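PHO85 cyclin-10 (Saccharomyces cerevisiae, PDB 4KRD) partners the cyclin-dependent kinase Pho85 as its cyclin, directing the kinase to phosphorylate and restrain glycogen synthase. Local coordinates at residues Y97-L108 with A140-L148; F107-T115 with K125-M136. One frame throughout, in Å; residues are numbered along the deposited sequence.

Contact 1: residues Y97-L108 with A140-L148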
# COMPACT_ATOMS: atom_id res chain seq x y z
N TYR B 97 14.97 14.78 3.25
CA TYR B 97 14.48 13.48 2.80
C TYR B 97 15.62 12.55 2.42
O TYR B 97 16.73 12.99 2.13
CB TYR B 97 13.55 13.65 1.59
CG TYR B 97 12.25 14.33 1.90
CD1 TYR B 97 11.44 13.88 2.93
CD2 TYR B 97 11.81 15.42 1.16
CE1 TYR B 97 10.23 14.50 3.22
CE2 TYR B 97 10.61 16.04 1.44
CZ TYR B 97 9.83 15.58 2.47
OH TYR B 97 8.64 16.21 2.76
N GLN B 98 15.31 11.25 2.42
CA GLN B 98 16.19 10.20 1.92
C GLN B 98 16.27 10.27 0.42
O GLN B 98 15.37 10.82 -0.21
CB GLN B 98 15.62 8.84 2.30
CG GLN B 98 15.74 8.50 3.77
CD GLN B 98 17.17 8.17 4.15
OE1 GLN B 98 17.88 8.99 4.73
NE2 GLN B 98 17.60 6.95 3.83
N PRO B 99 17.33 9.71 -0.17
CA PRO B 99 17.47 9.72 -1.63
C PRO B 99 16.31 9.01 -2.32
O PRO B 99 15.98 9.36 -3.45
CB PRO B 99 18.78 8.95 -1.86
CG PRO B 99 19.54 9.10 -0.59
CD PRO B 99 18.49 9.11 0.50
N THR B 100 15.72 8.02 -1.65
CA THR B 100 14.59 7.27 -2.18
C THR B 100 13.43 8.17 -2.59
O THR B 100 12.69 7.87 -3.53
CB THR B 100 14.07 6.27 -1.13
OG1 THR B 100 15.16 5.48 -0.66
CG2 THR B 100 13.01 5.36 -1.74
N VAL B 101 13.26 9.28 -1.88
CA VAL B 101 12.16 10.19 -2.16
C VAL B 101 12.30 10.79 -3.57
O VAL B 101 11.33 10.86 -4.33
CB VAL B 101 12.05 11.28 -1.08
CG1 VAL B 101 11.09 12.38 -1.50
CG2 VAL B 101 11.62 10.63 0.25
N TYR B 102 13.52 11.19 -3.92
CA TYR B 102 13.78 11.79 -5.21
C TYR B 102 13.84 10.76 -6.34
O TYR B 102 13.47 11.06 -7.48
CB TYR B 102 15.04 12.67 -5.13
CG TYR B 102 14.88 13.73 -4.07
CD1 TYR B 102 13.94 14.74 -4.22
CD2 TYR B 102 15.63 13.70 -2.90
CE1 TYR B 102 13.77 15.70 -3.27
CE2 TYR B 102 15.46 14.68 -1.92
CZ TYR B 102 14.53 15.68 -2.12
OH TYR B 102 14.33 16.67 -1.19
N LEU B 103 14.27 9.53 -6.03
CA LEU B 103 14.26 8.47 -7.04
C LEU B 103 12.82 8.16 -7.45
O LEU B 103 12.52 8.03 -8.63
CB LEU B 103 14.95 7.20 -6.53
CG LEU B 103 16.39 7.35 -6.02
CD1 LEU B 103 16.89 6.05 -5.39
CD2 LEU B 103 17.30 7.82 -7.14
N VAL B 104 11.94 8.06 -6.46
CA VAL B 104 10.52 7.83 -6.75
C VAL B 104 9.92 9.05 -7.47
O VAL B 104 9.13 8.90 -8.40
CB VAL B 104 9.71 7.50 -5.46
CG1 VAL B 104 8.22 7.57 -5.74
CG2 VAL B 104 10.08 6.08 -4.93
N ALA B 105 10.29 10.25 -7.03
CA ALA B 105 9.84 11.47 -7.69
C ALA B 105 10.23 11.45 -9.16
O ALA B 105 9.46 11.86 -10.04
CB ALA B 105 10.42 12.70 -7.00
N THR B 106 11.46 11.02 -9.41
CA THR B 106 11.95 10.96 -10.78
C THR B 106 11.16 9.94 -11.60
O THR B 106 10.80 10.20 -12.75
CB THR B 106 13.46 10.62 -10.84
OG1 THR B 106 14.20 11.59 -10.10
CG2 THR B 106 13.96 10.61 -12.31
N PHE B 107 10.87 8.79 -11.00
CA PHE B 107 10.11 7.78 -11.72
C PHE B 107 8.69 8.24 -12.02
O PHE B 107 8.12 7.87 -13.04
CB PHE B 107 10.07 6.43 -10.99
CG PHE B 107 9.40 5.36 -11.81
CD1 PHE B 107 10.12 4.71 -12.82
CD2 PHE B 107 8.06 5.06 -11.64
CE1 PHE B 107 9.50 3.75 -13.62
CE2 PHE B 107 7.43 4.10 -12.45
CZ PHE B 107 8.16 3.45 -13.43
N LEU B 108 8.10 9.04 -11.12
CA LEU B 108 6.77 9.58 -11.37
C LEU B 108 6.75 10.46 -12.63
O LEU B 108 5.84 10.37 -13.45
CB LEU B 108 6.23 10.35 -10.14
CG LEU B 108 5.96 9.52 -8.87
CD1 LEU B 108 5.49 10.42 -7.71
CD2 LEU B 108 4.94 8.42 -9.15
N ALA B 140 5.47 15.97 -7.49
CA ALA B 140 6.19 14.70 -7.55
C ALA B 140 6.90 14.40 -6.23
O ALA B 140 6.95 13.25 -5.78
CB ALA B 140 7.18 14.68 -8.72
N VAL B 141 7.44 15.44 -5.60
CA VAL B 141 8.06 15.24 -4.30
C VAL B 141 7.01 14.87 -3.27
O VAL B 141 7.22 13.96 -2.49
CB VAL B 141 8.89 16.45 -3.83
CG1 VAL B 141 9.29 16.29 -2.35
CG2 VAL B 141 10.13 16.64 -4.73
N ARG B 142 5.88 15.57 -3.27
CA ARG B 142 4.87 15.38 -2.24
C ARG B 142 4.24 14.00 -2.35
O ARG B 142 4.09 13.28 -1.36
CB ARG B 142 3.80 16.49 -2.30
CG ARG B 142 2.67 16.34 -1.26
CD ARG B 142 3.20 16.41 0.18
NE ARG B 142 2.11 16.62 1.14
CZ ARG B 142 2.26 16.59 2.46
NH1 ARG B 142 3.46 16.36 2.97
NH2 ARG B 142 1.23 16.80 3.25
N LEU B 143 3.90 13.61 -3.57
CA LEU B 143 3.29 12.30 -3.83
C LEU B 143 4.28 11.20 -3.46
O LEU B 143 3.92 10.18 -2.87
CB LEU B 143 2.88 12.20 -5.31
CG LEU B 143 1.63 11.40 -5.66
CD1 LEU B 143 0.53 11.65 -4.65
CD2 LEU B 143 1.14 11.74 -7.08
N SER B 144 5.54 11.42 -3.81
CA SER B 144 6.59 10.47 -3.50
C SER B 144 6.69 10.17 -2.00
O SER B 144 6.75 9.00 -1.60
CB SER B 144 7.95 10.97 -4.03
OG SER B 144 8.98 10.14 -3.53
N THR B 145 6.70 11.22 -1.17
CA THR B 145 6.78 11.01 0.27
C THR B 145 5.58 10.22 0.80
O THR B 145 5.73 9.39 1.70
CB THR B 145 6.91 12.34 1.08
OG1 THR B 145 5.72 13.12 0.93
CG2 THR B 145 8.14 13.14 0.65
N LYS B 146 4.41 10.45 0.23
CA LYS B 146 3.19 9.77 0.67
C LYS B 146 3.13 8.30 0.22
O LYS B 146 2.50 7.48 0.88
CB LYS B 146 1.95 10.54 0.20
CG LYS B 146 1.71 11.81 0.99
CD LYS B 146 0.37 12.47 0.70
CE LYS B 146 0.14 13.65 1.65
NZ LYS B 146 -1.15 14.34 1.41
N LEU B 147 3.76 8.00 -0.91
CA LEU B 147 3.95 6.62 -1.36
C LEU B 147 4.96 5.84 -0.52
O LEU B 147 4.95 4.61 -0.50
CB LEU B 147 4.44 6.60 -2.80
CG LEU B 147 3.46 6.96 -3.91
CD1 LEU B 147 4.23 7.12 -5.22
CD2 LEU B 147 2.39 5.91 -4.05
N LEU B 148 5.84 6.56 0.16
CA LEU B 148 7.03 5.95 0.77
C LEU B 148 7.05 5.95 2.30
O LEU B 148 7.46 4.97 2.92
CB LEU B 148 8.29 6.69 0.31
CG LEU B 148 8.85 6.31 -1.05
CD1 LEU B 148 9.89 7.35 -1.46
CD2 LEU B 148 9.46 4.92 -0.99
O HOH W 1 5.91 15.43 2.32
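Tyr97, in the turn just before helix 99-108, lays its ring across Thr145: the methyl CG2 sits over one face, 3.7 Å from the ring centroid, in a CH-pi contact. The ring's CE2 also touches Val141 CG1, and its OH reaches a water, 2.9 Å away, that accepts from Arg142 NH1 and donates to Thr145 OG1. A leucine in place of Tyr97 would probably leave that water without one of its three partners and strip the Thr145 methyl of its aromatic cover. Thr100 follows, its CG2 against the end of Leu148. Val101 is the first knob, seated among Val141, Ser144, Thr145 and Leu148; CG1, anti to the backbone N (chi1 169°), meets Thr145 CG2 at 3.7 Å. Its carbonyl oxygen takes a second bond besides the helical one from Ala105 N: Ser144 OG donates to Val101 O at 2.6 Å, in the carbonyl plane and on a lone pair, which ties the buried hydroxyl to the facing helix. Tyr102 turns a ring edge to Val141 CG2. Val104 meets Leu148 tip to tip, CG2 to CD1 at 3.7 Å, while its CB and CG1 lean on Ser144. At Ala105 two small residues let the backbones close in, with Ala105 CA 4.9 Å from Ala140 CA. Leu108 is the second knob, among Ala140, Leu143, Ser144 and Leu147, with CD1 against Leu143 CB at 4.0 Å. The segment axes approach to 8.3 Å at 118°. Leu143, Lys146 and Leu147 also pack against the other protein chain of the assembly. This is the cyclin domain of a longer protein, and helices 99-113 and 130-148 cross in its helical core, consistent with the cyclin-box fold.

Contact 2: residues F107-T115 with K125-M136; sequences FLIDTLFLT and KLNLQEKEVHRM
Lys125 folds along the end of helix 107-113, and its side chain can be followed atom by atom. CB lies by Phe113 O, the same oxygen that takes the Lys125 backbone N at 2.7 Å in a nearly straight bond (177°), the donor standing above the carbonyl plane. CG passes Thr115 CG2, and CD rests near Leu114 O and 3.7 Å from Thr115 CB. A bend in the chain (chi3 47°) then turns CE toward Leu112 O, 3.3 Å off. At the tip Lys125 NZ donates to Thr111 O at 2.9 Å, nearly along the C=O axis. The next residue turns inward: Leu126 CD1 meets Leu112 CD1 at 3.5 Å, the two side chains crossing at about a right angle. The Phe113 ring lies beside it, its edge toward Leu126 O, with Leu128 CD1 3.6 Å from Phe113 CZ and Met136 CE also near CZ. Met136, bent at chi2 and chi3, meets Leu112 tip to tip, CE to CD2 at 3.6 Å, and Met136 CG rests against Ile109 CG2. Phe62 packs on Leu126, while Cys179 and Val180 of helix 166-180 back Leu112. The helix dipole would probably favour the ammonium's positive charge here; two Lys125 bonds thus serve carbonyls at the helix end, while Leu126 N and O are buried without a hydrogen-bond partner in the model.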
# COMPACT_ATOMS: atom_id res chain seq x y z
N PHE B 107 10.87 8.79 -11.00
CA PHE B 107 10.11 7.78 -11.72
C PHE B 107 8.69 8.24 -12.02
O PHE B 107 8.12 7.87 -13.04
CB PHE B 107 10.07 6.43 -10.99
CG PHE B 107 9.40 5.36 -11.81
CD1 PHE B 107 10.12 4.71 -12.82
CD2 PHE B 107 8.06 5.06 -11.64
CE1 PHE B 107 9.50 3.75 -13.62
CE2 PHE B 107 7.43 4.10 -12.45
CZ PHE B 107 8.16 3.45 -13.43
N LEU B 108 8.10 9.04 -11.12
CA LEU B 108 6.77 9.58 -11.37
C LEU B 108 6.75 10.46 -12.63
O LEU B 108 5.84 10.37 -13.45
CB LEU B 108 6.23 10.35 -10.14
CG LEU B 108 5.96 9.52 -8.87
CD1 LEU B 108 5.49 10.42 -7.71
CD2 LEU B 108 4.94 8.42 -9.15
N ILE B 109 7.76 11.32 -12.78
CA ILE B 109 7.82 12.13 -13.98
C ILE B 109 8.15 11.28 -15.22
O ILE B 109 7.60 11.51 -16.29
CB ILE B 109 8.76 13.36 -13.83
CG1 ILE B 109 10.19 12.92 -13.56
CG2 ILE B 109 8.27 14.28 -12.71
CD1 ILE B 109 11.21 14.06 -13.78
N ASP B 110 9.04 10.29 -15.05
CA ASP B 110 9.34 9.27 -16.07
C ASP B 110 8.07 8.64 -16.60
O ASP B 110 7.87 8.52 -17.80
CB ASP B 110 10.16 8.11 -15.48
CG ASP B 110 11.64 8.45 -15.29
OD1 ASP B 110 12.17 9.30 -16.02
OD2 ASP B 110 12.27 7.81 -14.41
N THR B 111 7.20 8.18 -15.70
CA THR B 111 6.04 7.44 -16.13
C THR B 111 4.95 8.35 -16.69
O THR B 111 4.11 7.92 -17.49
CB THR B 111 5.52 6.49 -15.01
OG1 THR B 111 4.63 5.52 -15.58
CG2 THR B 111 4.81 7.29 -13.94
N LEU B 112 4.95 9.62 -16.29
CA LEU B 112 4.03 10.58 -16.88
C LEU B 112 4.41 10.90 -18.34
O LEU B 112 3.55 11.00 -19.22
CB LEU B 112 3.99 11.87 -16.04
CG LEU B 112 3.11 13.03 -16.52
CD1 LEU B 112 1.69 12.59 -16.86
CD2 LEU B 112 3.11 14.19 -15.50
N PHE B 113 5.71 11.06 -18.59
CA PHE B 113 6.13 11.63 -19.88
C PHE B 113 6.65 10.61 -20.90
O PHE B 113 6.71 10.91 -22.09
CB PHE B 113 7.17 12.75 -19.67
CG PHE B 113 6.59 13.98 -19.04
CD1 PHE B 113 5.82 14.85 -19.78
CD2 PHE B 113 6.79 14.26 -17.69
CE1 PHE B 113 5.26 15.98 -19.20
CE2 PHE B 113 6.24 15.40 -17.11
CZ PHE B 113 5.47 16.25 -17.87
N LEU B 114 7.01 9.42 -20.43
CA LEU B 114 7.64 8.41 -21.29
C LEU B 114 6.91 7.08 -21.29
O LEU B 114 6.41 6.61 -20.26
CB LEU B 114 9.08 8.15 -20.82
CG LEU B 114 10.08 9.32 -20.86
CD1 LEU B 114 11.29 9.02 -19.99
CD2 LEU B 114 10.49 9.62 -22.30
N THR B 115 6.88 6.45 -22.46
CA THR B 115 6.54 5.03 -22.56
C THR B 115 7.53 4.35 -23.52
O THR B 115 8.53 4.97 -23.93
CB THR B 115 5.08 4.85 -23.05
OG1 THR B 115 4.71 3.47 -22.97
CG2 THR B 115 4.94 5.33 -24.49
N LYS B 125 5.39 10.86 -24.45
CA LYS B 125 3.93 10.79 -24.39
C LYS B 125 3.30 12.17 -24.39
O LYS B 125 2.23 12.35 -24.94
CB LYS B 125 3.48 10.06 -23.10
CG LYS B 125 3.53 8.56 -23.17
CD LYS B 125 3.42 7.92 -21.77
CE LYS B 125 2.30 8.51 -20.96
NZ LYS B 125 2.16 7.80 -19.65
N LEU B 126 3.94 13.11 -23.72
CA LEU B 126 3.39 14.45 -23.55
C LEU B 126 4.50 15.47 -23.61
O LEU B 126 5.65 15.18 -23.25
CB LEU B 126 2.72 14.61 -22.18
CG LEU B 126 1.66 13.65 -21.69
CD1 LEU B 126 1.51 13.78 -20.18
CD2 LEU B 126 0.34 13.94 -22.40
N ASN B 127 4.15 16.68 -24.03
CA ASN B 127 5.09 17.77 -24.03
C ASN B 127 5.21 18.39 -22.65
O ASN B 127 4.20 18.70 -22.01
CB ASN B 127 4.68 18.82 -25.06
CG ASN B 127 4.81 18.31 -26.50
OD1 ASN B 127 5.89 18.36 -27.08
ND2 ASN B 127 3.71 17.84 -27.07
N LEU B 128 6.43 18.54 -22.17
CA LEU B 128 6.71 19.31 -20.95
C LEU B 128 7.16 20.72 -21.32
O LEU B 128 8.05 20.87 -22.16
CB LEU B 128 7.84 18.64 -20.18
CG LEU B 128 8.28 19.28 -18.86
CD1 LEU B 128 7.11 19.46 -17.88
CD2 LEU B 128 9.39 18.45 -18.24
N GLN B 129 6.57 21.74 -20.70
CA GLN B 129 7.01 23.14 -20.87
C GLN B 129 7.69 23.64 -19.61
O GLN B 129 7.44 23.13 -18.51
CB GLN B 129 5.82 24.06 -21.14
CG GLN B 129 4.88 23.65 -22.24
CD GLN B 129 3.70 24.61 -22.35
OE1 GLN B 129 2.65 24.38 -21.75
NE2 GLN B 129 3.89 25.70 -23.09
N GLU B 130 8.53 24.68 -19.75
CA GLU B 130 9.26 25.22 -18.61
C GLU B 130 8.32 25.80 -17.57
O GLU B 130 8.61 25.76 -16.37
CB GLU B 130 10.28 26.29 -19.04
CG GLU B 130 11.19 26.76 -17.90
CD GLU B 130 12.17 25.68 -17.41
OE1 GLU B 130 13.06 25.27 -18.20
OE2 GLU B 130 12.07 25.23 -16.24
N LYS B 131 7.20 26.35 -18.02
CA LYS B 131 6.23 26.92 -17.10
C LYS B 131 5.49 25.86 -16.26
O LYS B 131 4.74 26.21 -15.34
CB LYS B 131 5.24 27.82 -17.83
CG LYS B 131 5.89 29.05 -18.45
CD LYS B 131 4.91 30.21 -18.54
CE LYS B 131 5.63 31.52 -18.86
NZ LYS B 131 4.73 32.68 -18.64
N GLU B 132 5.72 24.59 -16.57
CA GLU B 132 5.07 23.49 -15.83
C GLU B 132 6.00 22.86 -14.81
O GLU B 132 5.56 22.10 -13.94
CB GLU B 132 4.54 22.44 -16.81
CG GLU B 132 3.35 22.96 -17.64
CD GLU B 132 3.14 22.25 -18.97
OE1 GLU B 132 3.94 21.35 -19.32
OE2 GLU B 132 2.17 22.60 -19.68
N VAL B 133 7.29 23.19 -14.90
CA VAL B 133 8.31 22.51 -14.10
C VAL B 133 8.22 22.73 -12.58
O VAL B 133 8.33 21.77 -11.80
CB VAL B 133 9.74 22.83 -14.58
CG1 VAL B 133 10.76 22.34 -13.55
CG2 VAL B 133 9.98 22.22 -15.96
N HIS B 134 8.02 23.98 -12.17
CA HIS B 134 8.02 24.31 -10.74
C HIS B 134 6.92 23.56 -9.97
O HIS B 134 7.18 22.96 -8.91
CB HIS B 134 7.84 25.83 -10.59
CG HIS B 134 7.99 26.31 -9.18
ND1 HIS B 134 6.92 26.73 -8.42
CD2 HIS B 134 9.08 26.45 -8.39
CE1 HIS B 134 7.34 27.10 -7.23
NE2 HIS B 134 8.65 26.94 -7.18
N ARG B 135 5.71 23.58 -10.49
CA ARG B 135 4.58 22.92 -9.84
C ARG B 135 4.67 21.41 -9.97
O ARG B 135 4.17 20.68 -9.11
CB ARG B 135 3.25 23.44 -10.40
CG ARG B 135 2.93 24.87 -9.98
CD ARG B 135 1.57 25.30 -10.50
NE ARG B 135 1.20 26.63 -10.03
CZ ARG B 135 0.03 27.21 -10.26
NH1 ARG B 135 -0.91 26.58 -10.95
NH2 ARG B 135 -0.21 28.42 -9.77
N MET B 136 5.29 20.93 -11.04
CA MET B 136 5.52 19.50 -11.23
C MET B 136 6.46 18.93 -10.16
O MET B 136 6.25 17.84 -9.64
CB MET B 136 6.08 19.22 -12.62
CG MET B 136 6.32 17.75 -12.93
SD MET B 136 4.81 16.75 -12.98
CE MET B 136 3.94 17.53 -14.34

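Both contacts join helix 99-113 to helix 130-148 or to the chain leading into it, and they meet where Ala140 CB packs on Ile109 CG2. Contact 1 links the first part of one helix to the last part of the other; contact 2 links the opposite portions. Both are buried, yet contact 1 brings two helices together directly, whereas in contact 2 the helix axes stay 12.9 Å apart, Leu112, Phe113 and Met136 reaching between them, while residues 125-128 come in close against the helix end. Contact 1 has a serine hydroxyl and a water as its polar elements, and the other protein chain borders it. Contact 2, which no other chain touches, uses a partly exposed lysine, whose backbone N and ammonium both bond to carbonyls.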